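Local coordinates for protein histidinol-phosphatase (Listeria monocytogenes str. 4b H7858, PDB 3DCP) that probably hydrolyses L-histidinol phosphate to L-histidinol and inorganic phosphate at a metal cluster held in a PHP-family barrel, at residues L120-L125 with L157-G162; G180-C185 with T236-K241. One frame throughout, in Å; residues are numbered along the deposited sequence.

Overall arrangement
Contact 1 packs helix 152-168 against strand 117-127, and contact 2 seats the loop 180-185 on the turn that leads into helix 240-248. Their centres lie 12 Å apart, and both reach one iron(III) ion: His123 of contact 1 and His181 of contact 2 bind it together with Glu93 and a shared water. Two further links join them. Leu120 O probably accepts a hydrogen bond from Gly180 N at 2.8 Å, and Tyr159 OH lies 3.0 Å from Leu184 N, a probable hydrogen bond from the loop. Another iron and a zinc ion are close by, about 5 Å and 8 Å from the His181 side chain. Each contact supplies one histidine ligand of the site.

Contact 1 (L120-L125 with L157-G162); sequences LSLHFL and LAYLEG. With FE (Fe (III) ion), chain E.
Leu122 and Leu125, on the strand that carries His123, pack into the flank of helix 152-168 at Ala158, Tyr159 and Gly162. Tyr159 CB lies 4.1 Å from Leu125 CD1. With CG anti to the backbone N (chi1 164°), the ring reaches alongside Leu122, the two side chains sliding past each other in opposite directions. Ring atom CD1 comes 3.7 Å from Leu122 CD1, which meets the ring obliquely, and CE1 is next, 3.9 Å from the same methyl. At the tip, OH pairs with water 1, which lies at the ring edge, in the ring plane. That water donates to Leu122 O at 3.0 Å, while the amide of Leu184 gives the hydroxyl a second partner.

The leucine methyls also press on the helix backbone. Leu122 CD1 is 3.4 Å from Tyr159 O and 3.8 Å from Gly162 C, a close fit at a helix position that has no side chain. Leu125 has its CD2 3.8 Å from Ala158 O and its CD1 near the Ala158 CB. No direct hydrogen bond spans the two segments.

Between the two leucines His123 points away from the helix, and its NE2 binds the iron at 2.2 Å, with ND1 hydrogen-bonded to Asp95 OD1. A helix thus packs on the outside of a strand carrying a metal-binding histidine, consistent with the TIM-barrel-like fold of PHP domains.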
ATOM      1  N   LEU A 120      -3.053  -3.483   4.342  1.00 16.82           N
ATOM      2  CA  LEU A 120      -2.642  -2.635   5.457  1.00 17.38           C
ATOM      3  C   LEU A 120      -1.310  -2.027   5.025  1.00 17.17           C
ATOM      4  O   LEU A 120      -0.352  -2.757   4.781  1.00 17.15           O
ATOM      5  CB  LEU A 120      -2.436  -3.471   6.715  1.00 16.71           C
ATOM      6  CG  LEU A 120      -2.770  -2.888   8.093  1.00 20.78           C
ATOM      7  CD1 LEU A 120      -1.866  -3.549   9.141  1.00 20.41           C
ATOM      8  CD2 LEU A 120      -2.603  -1.386   8.117  1.00 21.06           C
ATOM      9  N   SER A 121      -1.251  -0.703   4.940  1.00 17.10           N
ATOM     10  CA  SER A 121      -0.040  -0.031   4.474  1.00 16.92           C
ATOM     11  C   SER A 121       0.516   1.047   5.396  1.00 16.32           C
ATOM     12  O   SER A 121      -0.226   1.759   6.078  1.00 15.79           O
ATOM     13  CB  SER A 121      -0.291   0.601   3.094  1.00 16.83           C
ATOM     14  OG  SER A 121      -0.697  -0.360   2.134  1.00 18.99           O
ATOM     15  N   LEU A 122       1.835   1.188   5.381  1.00 16.44           N
ATOM     16  CA  LEU A 122       2.500   2.207   6.179  1.00 16.97           C
ATOM     17  C   LEU A 122       2.843   3.360   5.215  1.00 16.96           C
ATOM     18  O   LEU A 122       3.611   3.164   4.270  1.00 15.90           O
ATOM     19  CB  LEU A 122       3.776   1.631   6.790  1.00 17.13           C
ATOM     20  CG  LEU A 122       4.289   2.179   8.126  1.00 20.25           C
ATOM     21  CD1 LEU A 122       5.812   2.250   8.085  1.00 16.95           C
ATOM     22  CD2 LEU A 122       3.690   3.542   8.415  1.00 21.09           C
ATOM     23  N   HIS A 123       2.272   4.543   5.459  1.00 16.64           N
ATOM     24  CA  HIS A 123       2.506   5.727   4.613  1.00 16.90           C
ATOM     25  C   HIS A 123       3.070   6.921   5.382  1.00 17.39           C
ATOM     26  O   HIS A 123       3.626   7.844   4.779  1.00 17.02           O
ATOM     27  CB  HIS A 123       1.210   6.185   3.932  1.00 16.08           C
ATOM     28  CG  HIS A 123       0.651   5.200   2.958  1.00 16.50           C
ATOM     29  ND1 HIS A 123      -0.649   4.741   3.029  1.00 15.45           N
ATOM     30  CD2 HIS A 123       1.205   4.588   1.884  1.00 15.14           C
ATOM     31  CE1 HIS A 123      -0.868   3.890   2.044  1.00 15.55           C
ATOM     32  NE2 HIS A 123       0.242   3.779   1.335  1.00 16.05           N
ATOM     33  N   PHE A 124       2.898   6.918   6.702  1.00 17.90           N
ATOM     34  CA  PHE A 124       3.396   8.007   7.530  1.00 18.73           C
ATOM     35  C   PHE A 124       4.286   7.532   8.681  1.00 18.98           C
ATOM     36  O   PHE A 124       4.021   6.506   9.312  1.00 18.87           O
ATOM     37  CB  PHE A 124       2.242   8.825   8.129  1.00 19.58           C
ATOM     38  CG  PHE A 124       1.330   9.453   7.109  1.00 20.54           C
ATOM     39  CD1 PHE A 124       0.232   8.751   6.620  1.00 18.44           C
ATOM     40  CD2 PHE A 124       1.554  10.753   6.660  1.00 16.86           C
ATOM     41  CE1 PHE A 124      -0.631   9.330   5.700  1.00 20.85           C
ATOM     42  CE2 PHE A 124       0.698  11.345   5.736  1.00 18.55           C
ATOM     43  CZ  PHE A 124      -0.400  10.631   5.255  1.00 19.89           C
ATOM     44  N   LEU A 125       5.338   8.298   8.943  1.00 19.01           N
ATOM     45  CA  LEU A 125       6.260   8.020  10.038  1.00 20.31           C
ATOM     46  C   LEU A 125       6.401   9.290  10.869  1.00 20.08           C
ATOM     47  O   LEU A 125       6.117  10.380  10.379  1.00 20.30           O
ATOM     48  CB  LEU A 125       7.641   7.648   9.498  1.00 20.06           C
ATOM     49  CG  LEU A 125       7.954   6.193   9.166  1.00 22.86           C
ATOM     50  CD1 LEU A 125       9.393   6.114   8.675  1.00 19.08           C
ATOM     51  CD2 LEU A 125       7.758   5.315  10.408  1.00 20.92           C
ATOM     52  N   LEU A 157      15.440   1.790   8.202  1.00 15.59           N
ATOM     53  CA  LEU A 157      15.241   1.037   9.434  1.00 16.31           C
ATOM     54  C   LEU A 157      14.042   1.513  10.256  1.00 16.15           C
ATOM     55  O   LEU A 157      13.344   0.698  10.854  1.00 16.00           O
ATOM     56  CB  LEU A 157      16.528   1.060  10.271  1.00 16.37           C
ATOM     57  CG  LEU A 157      17.667   0.264   9.608  1.00 17.12           C
ATOM     58  CD1 LEU A 157      18.975   0.538  10.316  1.00 20.55           C
ATOM     59  CD2 LEU A 157      17.336  -1.226   9.635  1.00 15.97           C
ATOM     60  N   ALA A 158      13.797   2.819  10.286  1.00 16.11           N
ATOM     61  CA  ALA A 158      12.647   3.342  11.025  1.00 17.00           C
ATOM     62  C   ALA A 158      11.366   2.931  10.294  1.00 17.36           C
ATOM     63  O   ALA A 158      10.347   2.637  10.914  1.00 17.75           O
ATOM     64  CB  ALA A 158      12.723   4.859  11.130  1.00 17.22           C
ATOM     65  N   TYR A 159      11.442   2.905   8.967  1.00 17.24           N
ATOM     66  CA  TYR A 159      10.313   2.517   8.132  1.00 17.56           C
ATOM     67  C   TYR A 159       9.966   1.054   8.377  1.00 18.03           C
ATOM     68  O   TYR A 159       8.800   0.719   8.603  1.00 18.39           O
ATOM     69  CB  TYR A 159      10.653   2.729   6.654  1.00 17.48           C
ATOM     70  CG  TYR A 159       9.724   2.014   5.704  1.00 17.79           C
ATOM     71  CD1 TYR A 159       8.432   2.493   5.457  1.00 18.24           C
ATOM     72  CD2 TYR A 159      10.120   0.826   5.084  1.00 16.46           C
ATOM     73  CE1 TYR A 159       7.562   1.801   4.622  1.00 16.00           C
ATOM     74  CE2 TYR A 159       9.261   0.133   4.250  1.00 15.74           C
ATOM     75  CZ  TYR A 159       7.983   0.622   4.024  1.00 14.74           C
ATOM     76  OH  TYR A 159       7.128  -0.087   3.220  1.00 15.50           O
ATOM     77  N   LEU A 160      10.976   0.187   8.342  1.00 18.00           N
ATOM     78  CA  LEU A 160      10.755  -1.242   8.566  1.00 18.59           C
ATOM     79  C   LEU A 160      10.250  -1.524   9.981  1.00 18.99           C
ATOM     80  O   LEU A 160       9.477  -2.459  10.190  1.00 19.08           O
ATOM     81  CB  LEU A 160      12.034  -2.037   8.287  1.00 18.19           C
ATOM     82  CG  LEU A 160      12.485  -1.992   6.823  1.00 17.60           C
ATOM     83  CD1 LEU A 160      13.813  -2.703   6.662  1.00 18.17           C
ATOM     84  CD2 LEU A 160      11.426  -2.629   5.939  1.00 17.78           C
ATOM     85  N   GLU A 161      10.699  -0.732  10.951  1.00 19.53           N
ATOM     86  CA  GLU A 161      10.223  -0.892  12.323  1.00 20.42           C
ATOM     87  C   GLU A 161       8.714  -0.653  12.313  1.00 19.41           C
ATOM     88  O   GLU A 161       7.962  -1.378  12.959  1.00 19.11           O
ATOM     89  CB  GLU A 161      10.909   0.108  13.256  1.00 21.45           C
ATOM     90  CG  GLU A 161      10.361   0.122  14.683  1.00 27.56           C
ATOM     91  CD  GLU A 161      10.221  -1.274  15.276  1.00 33.72           C
ATOM     92  OE1 GLU A 161      11.189  -2.062  15.186  1.00 38.36           O
ATOM     93  OE2 GLU A 161       9.141  -1.582  15.832  1.00 34.52           O
ATOM     94  N   GLY A 162       8.283   0.348  11.542  1.00 19.71           N
ATOM     95  CA  GLY A 162       6.864   0.658  11.419  1.00 17.25           C
ATOM     96  C   GLY A 162       6.107  -0.484  10.749  1.00 17.96           C
ATOM     97  O   GLY A 162       4.986  -0.822  11.143  1.00 16.23           O
TER
HETATM   98 FE    FE E 310      -0.046   2.763  -0.558  1.00 23.58          FE
HETATM   99  O   HOH W   1       4.685   0.575   3.128  1.00 14.20           O
HETATM  100  O   HOH W   2       1.966   3.912  -1.306  1.00 43.32           O

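Contact 2 (G180-C185 with T236-K241); sequences GHISLC and TYPPKK. With FE (Fe (III) ion), chain E.
The metal-binding loop after strand 178-179 belongs to the PHP metal site, and here its His181 and Ser183 rest on Tyr237 and the two prolines just before helix 240-248. His181 NE2 binds the iron at 2.3 Å, while the other end of the side chain is braced by packing: CB sits 3.5 Å from Tyr237 CB and meets the tyrosine ring obliquely. CG of His181 is tucked between its own backbone N and carbonyl carbon (chi1 44°), which carries the imidazole past Tyr237 so that NE2 meets the iron. Asp222 accepts a hydrogen bond from the His181 amide and so holds the backbone there.

Leu184 ties the two rings together. Its CD1 stands 4.1 Å above the imidazole plane, over the ring centre, and also lies over one face of the Tyr237 ring, 4.1 Å from CZ. Ser183 comes to that ring from another direction: OG lies in the ring plane at its edge, 3.3 Å from Tyr237 CD1.

Pro238 follows a cis peptide bond, and its CB packs on Ile182 CG1 at 4.2 Å. Pro239, the N-cap residue of helix 240-248, brings CD beside Ser183 OG.

No direct hydrogen bond joins the segments. Water 3 does so instead, pairing with Ser183 OG at 2.7 Å and donating to Thr236 O at 2.9 Å. The segments therefore meet by apolar packing and one water bridge, and the imidazole is fixed by the iron at NE2, by Leu184 CD1 over its face and by Tyr237 against CB.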
ATOM      1  N   GLY A 180       0.821  -4.000   2.513  1.00 18.94           N
ATOM      2  CA  GLY A 180       1.114  -3.199   1.332  1.00 17.90           C
ATOM      3  C   GLY A 180       2.561  -2.796   1.087  1.00 18.13           C
ATOM      4  O   GLY A 180       3.284  -2.458   2.023  1.00 17.18           O
ATOM      5  N   HIS A 181       2.971  -2.843  -0.183  1.00 18.74           N
ATOM      6  CA  HIS A 181       4.309  -2.430  -0.635  1.00 18.48           C
ATOM      7  C   HIS A 181       5.320  -2.254   0.497  1.00 18.47           C
ATOM      8  O   HIS A 181       5.647  -1.124   0.855  1.00 18.87           O
ATOM      9  CB  HIS A 181       4.181  -1.108  -1.403  1.00 19.21           C
ATOM     10  CG  HIS A 181       3.287  -0.105  -0.730  1.00 18.53           C
ATOM     11  ND1 HIS A 181       3.471   0.298   0.574  1.00 13.33           N
ATOM     12  CD2 HIS A 181       2.199   0.567  -1.182  1.00 16.66           C
ATOM     13  CE1 HIS A 181       2.538   1.178   0.900  1.00 14.91           C
ATOM     14  NE2 HIS A 181       1.755   1.357  -0.149  1.00 15.75           N
ATOM     15  N   ILE A 182       5.859  -3.355   1.021  1.00 18.53           N
ATOM     16  CA  ILE A 182       6.766  -3.272   2.166  1.00 19.78           C
ATOM     17  C   ILE A 182       8.169  -2.700   1.993  1.00 19.78           C
ATOM     18  O   ILE A 182       9.012  -2.866   2.870  1.00 21.85           O
ATOM     19  CB  ILE A 182       6.885  -4.633   2.901  1.00 19.21           C
ATOM     20  CG1 ILE A 182       7.483  -5.691   1.981  1.00 21.47           C
ATOM     21  CG2 ILE A 182       5.509  -5.071   3.409  1.00 19.76           C
ATOM     22  CD1 ILE A 182       7.844  -6.977   2.708  1.00 23.75           C
ATOM     23  N   SER A 183       8.424  -2.017   0.885  1.00 19.67           N
ATOM     24  CA  SER A 183       9.721  -1.384   0.696  1.00 19.02           C
ATOM     25  C   SER A 183       9.481   0.006   0.118  1.00 18.60           C
ATOM     26  O   SER A 183      10.238   0.486  -0.732  1.00 18.29           O
ATOM     27  CB  SER A 183      10.604  -2.208  -0.239  1.00 19.03           C
ATOM     28  OG  SER A 183      10.039  -2.281  -1.532  1.00 20.37           O
ATOM     29  N   LEU A 184       8.419   0.641   0.603  1.00 18.07           N
ATOM     30  CA  LEU A 184       8.020   1.973   0.165  1.00 18.50           C
ATOM     31  C   LEU A 184       9.100   3.011   0.445  1.00 18.76           C
ATOM     32  O   LEU A 184       9.112   4.084  -0.157  1.00 18.18           O
ATOM     33  CB  LEU A 184       6.718   2.387   0.851  1.00 18.89           C
ATOM     34  CG  LEU A 184       6.076   3.658   0.284  1.00 17.29           C
ATOM     35  CD1 LEU A 184       5.588   3.399  -1.145  1.00 18.05           C
ATOM     36  CD2 LEU A 184       4.916   4.071   1.172  1.00 18.24           C
ATOM     37  N   CYS A 185      10.004   2.675   1.360  1.00 19.10           N
ATOM     38  CA  CYS A 185      11.123   3.545   1.707  1.00 19.71           C
ATOM     39  C   CYS A 185      12.083   3.717   0.518  1.00 19.68           C
ATOM     40  O   CYS A 185      12.999   4.537   0.569  1.00 20.43           O
ATOM     41  CB  CYS A 185      11.891   2.967   2.909  1.00 18.68           C
ATOM     42  SG  CYS A 185      12.527   1.265   2.697  1.00 22.42           S
ATOM     43  N   THR A 236      10.229  -2.822  -7.975  1.00 24.90           N
ATOM     44  CA  THR A 236       8.963  -3.349  -7.467  1.00 23.28           C
ATOM     45  C   THR A 236       9.054  -3.359  -5.941  1.00 21.76           C
ATOM     46  O   THR A 236      10.151  -3.408  -5.389  1.00 20.06           O
ATOM     47  CB  THR A 236       8.714  -4.799  -7.917  1.00 22.14           C
ATOM     48  OG1 THR A 236       9.836  -5.604  -7.548  1.00 23.56           O
ATOM     49  CG2 THR A 236       8.506  -4.881  -9.418  1.00 23.26           C
ATOM     50  N   TYR A 237       7.908  -3.307  -5.266  1.00 20.89           N
ATOM     51  CA  TYR A 237       7.874  -3.357  -3.800  1.00 21.30           C
ATOM     52  C   TYR A 237       7.347  -4.742  -3.420  1.00 21.37           C
ATOM     53  O   TYR A 237       6.157  -5.020  -3.591  1.00 21.23           O
ATOM     54  CB  TYR A 237       6.927  -2.298  -3.224  1.00 20.79           C
ATOM     55  CG  TYR A 237       7.123  -0.877  -3.716  1.00 21.45           C
ATOM     56  CD1 TYR A 237       8.246  -0.129  -3.352  1.00 21.66           C
ATOM     57  CD2 TYR A 237       6.144  -0.254  -4.490  1.00 22.71           C
ATOM     58  CE1 TYR A 237       8.377   1.207  -3.737  1.00 20.80           C
ATOM     59  CE2 TYR A 237       6.262   1.074  -4.875  1.00 21.34           C
ATOM     60  CZ  TYR A 237       7.375   1.800  -4.497  1.00 23.92           C
ATOM     61  OH  TYR A 237       7.461   3.132  -4.844  1.00 27.19           O
ATOM     62  N   PRO A 238       8.210  -5.613  -2.876  1.00 21.21           N
ATOM     63  CA  PRO A 238       9.640  -5.421  -2.609  1.00 20.83           C
ATOM     64  C   PRO A 238      10.501  -5.899  -3.777  1.00 21.01           C
ATOM     65  O   PRO A 238       9.972  -6.412  -4.769  1.00 21.61           O
ATOM     66  CB  PRO A 238       9.855  -6.281  -1.381  1.00 21.21           C
ATOM     67  CG  PRO A 238       9.024  -7.485  -1.719  1.00 20.59           C
ATOM     68  CD  PRO A 238       7.742  -6.882  -2.282  1.00 20.68           C
ATOM     69  N   PRO A 239      11.835  -5.737  -3.680  1.00 21.19           N
ATOM     70  CA  PRO A 239      12.728  -6.179  -4.760  1.00 21.35           C
ATOM     71  C   PRO A 239      12.941  -7.693  -4.775  1.00 21.54           C
ATOM     72  O   PRO A 239      12.626  -8.383  -3.806  1.00 21.57           O
ATOM     73  CB  PRO A 239      14.023  -5.427  -4.476  1.00 21.14           C
ATOM     74  CG  PRO A 239      14.035  -5.347  -2.977  1.00 22.82           C
ATOM     75  CD  PRO A 239      12.590  -4.998  -2.647  1.00 21.16           C
ATOM     76  N   LYS A 240      13.495  -8.195  -5.873  1.00 21.81           N
ATOM     77  CA  LYS A 240      13.745  -9.622  -6.047  1.00 23.37           C
ATOM     78  C   LYS A 240      14.297 -10.342  -4.814  1.00 22.59           C
ATOM     79  O   LYS A 240      13.779 -11.376  -4.400  1.00 23.13           O
ATOM     80  CB  LYS A 240      14.702  -9.832  -7.220  1.00 23.21           C
ATOM     81  CG  LYS A 240      15.159 -11.265  -7.401  1.00 29.19           C
ATOM     82  CD  LYS A 240      14.350 -11.999  -8.452  1.00 32.75           C
ATOM     83  CE  LYS A 240      14.996 -13.338  -8.752  1.00 35.90           C
ATOM     84  NZ  LYS A 240      14.512 -13.919 -10.034  1.00 39.70           N
ATOM     85  N   LYS A 241      15.360  -9.805  -4.239  1.00 22.64           N
ATOM     86  CA  LYS A 241      15.978 -10.453  -3.089  1.00 23.09           C
ATOM     87  C   LYS A 241      14.973 -10.762  -1.978  1.00 22.57           C
ATOM     88  O   LYS A 241      15.022 -11.832  -1.366  1.00 21.90           O
ATOM     89  CB  LYS A 241      17.104  -9.577  -2.550  1.00 23.62           C
ATOM     90  CG  LYS A 241      17.994 -10.274  -1.553  1.00 26.80           C
ATOM     91  CD  LYS A 241      19.119  -9.346  -1.146  1.00 31.99           C
ATOM     92  CE  LYS A 241      20.105 -10.037  -0.225  1.00 34.70           C
ATOM     93  NZ  LYS A 241      21.260  -9.146   0.085  1.00 36.82           N
TER
HETATM   94 FE    FE E 310      -0.046   2.763  -0.558  1.00 23.58          FE
HETATM   95  O   HOH W   3      11.652  -1.673  -3.649  1.00 21.20           O
HETATM   96  O   HOH W   2       1.966   3.912  -1.306  1.00 43.32           O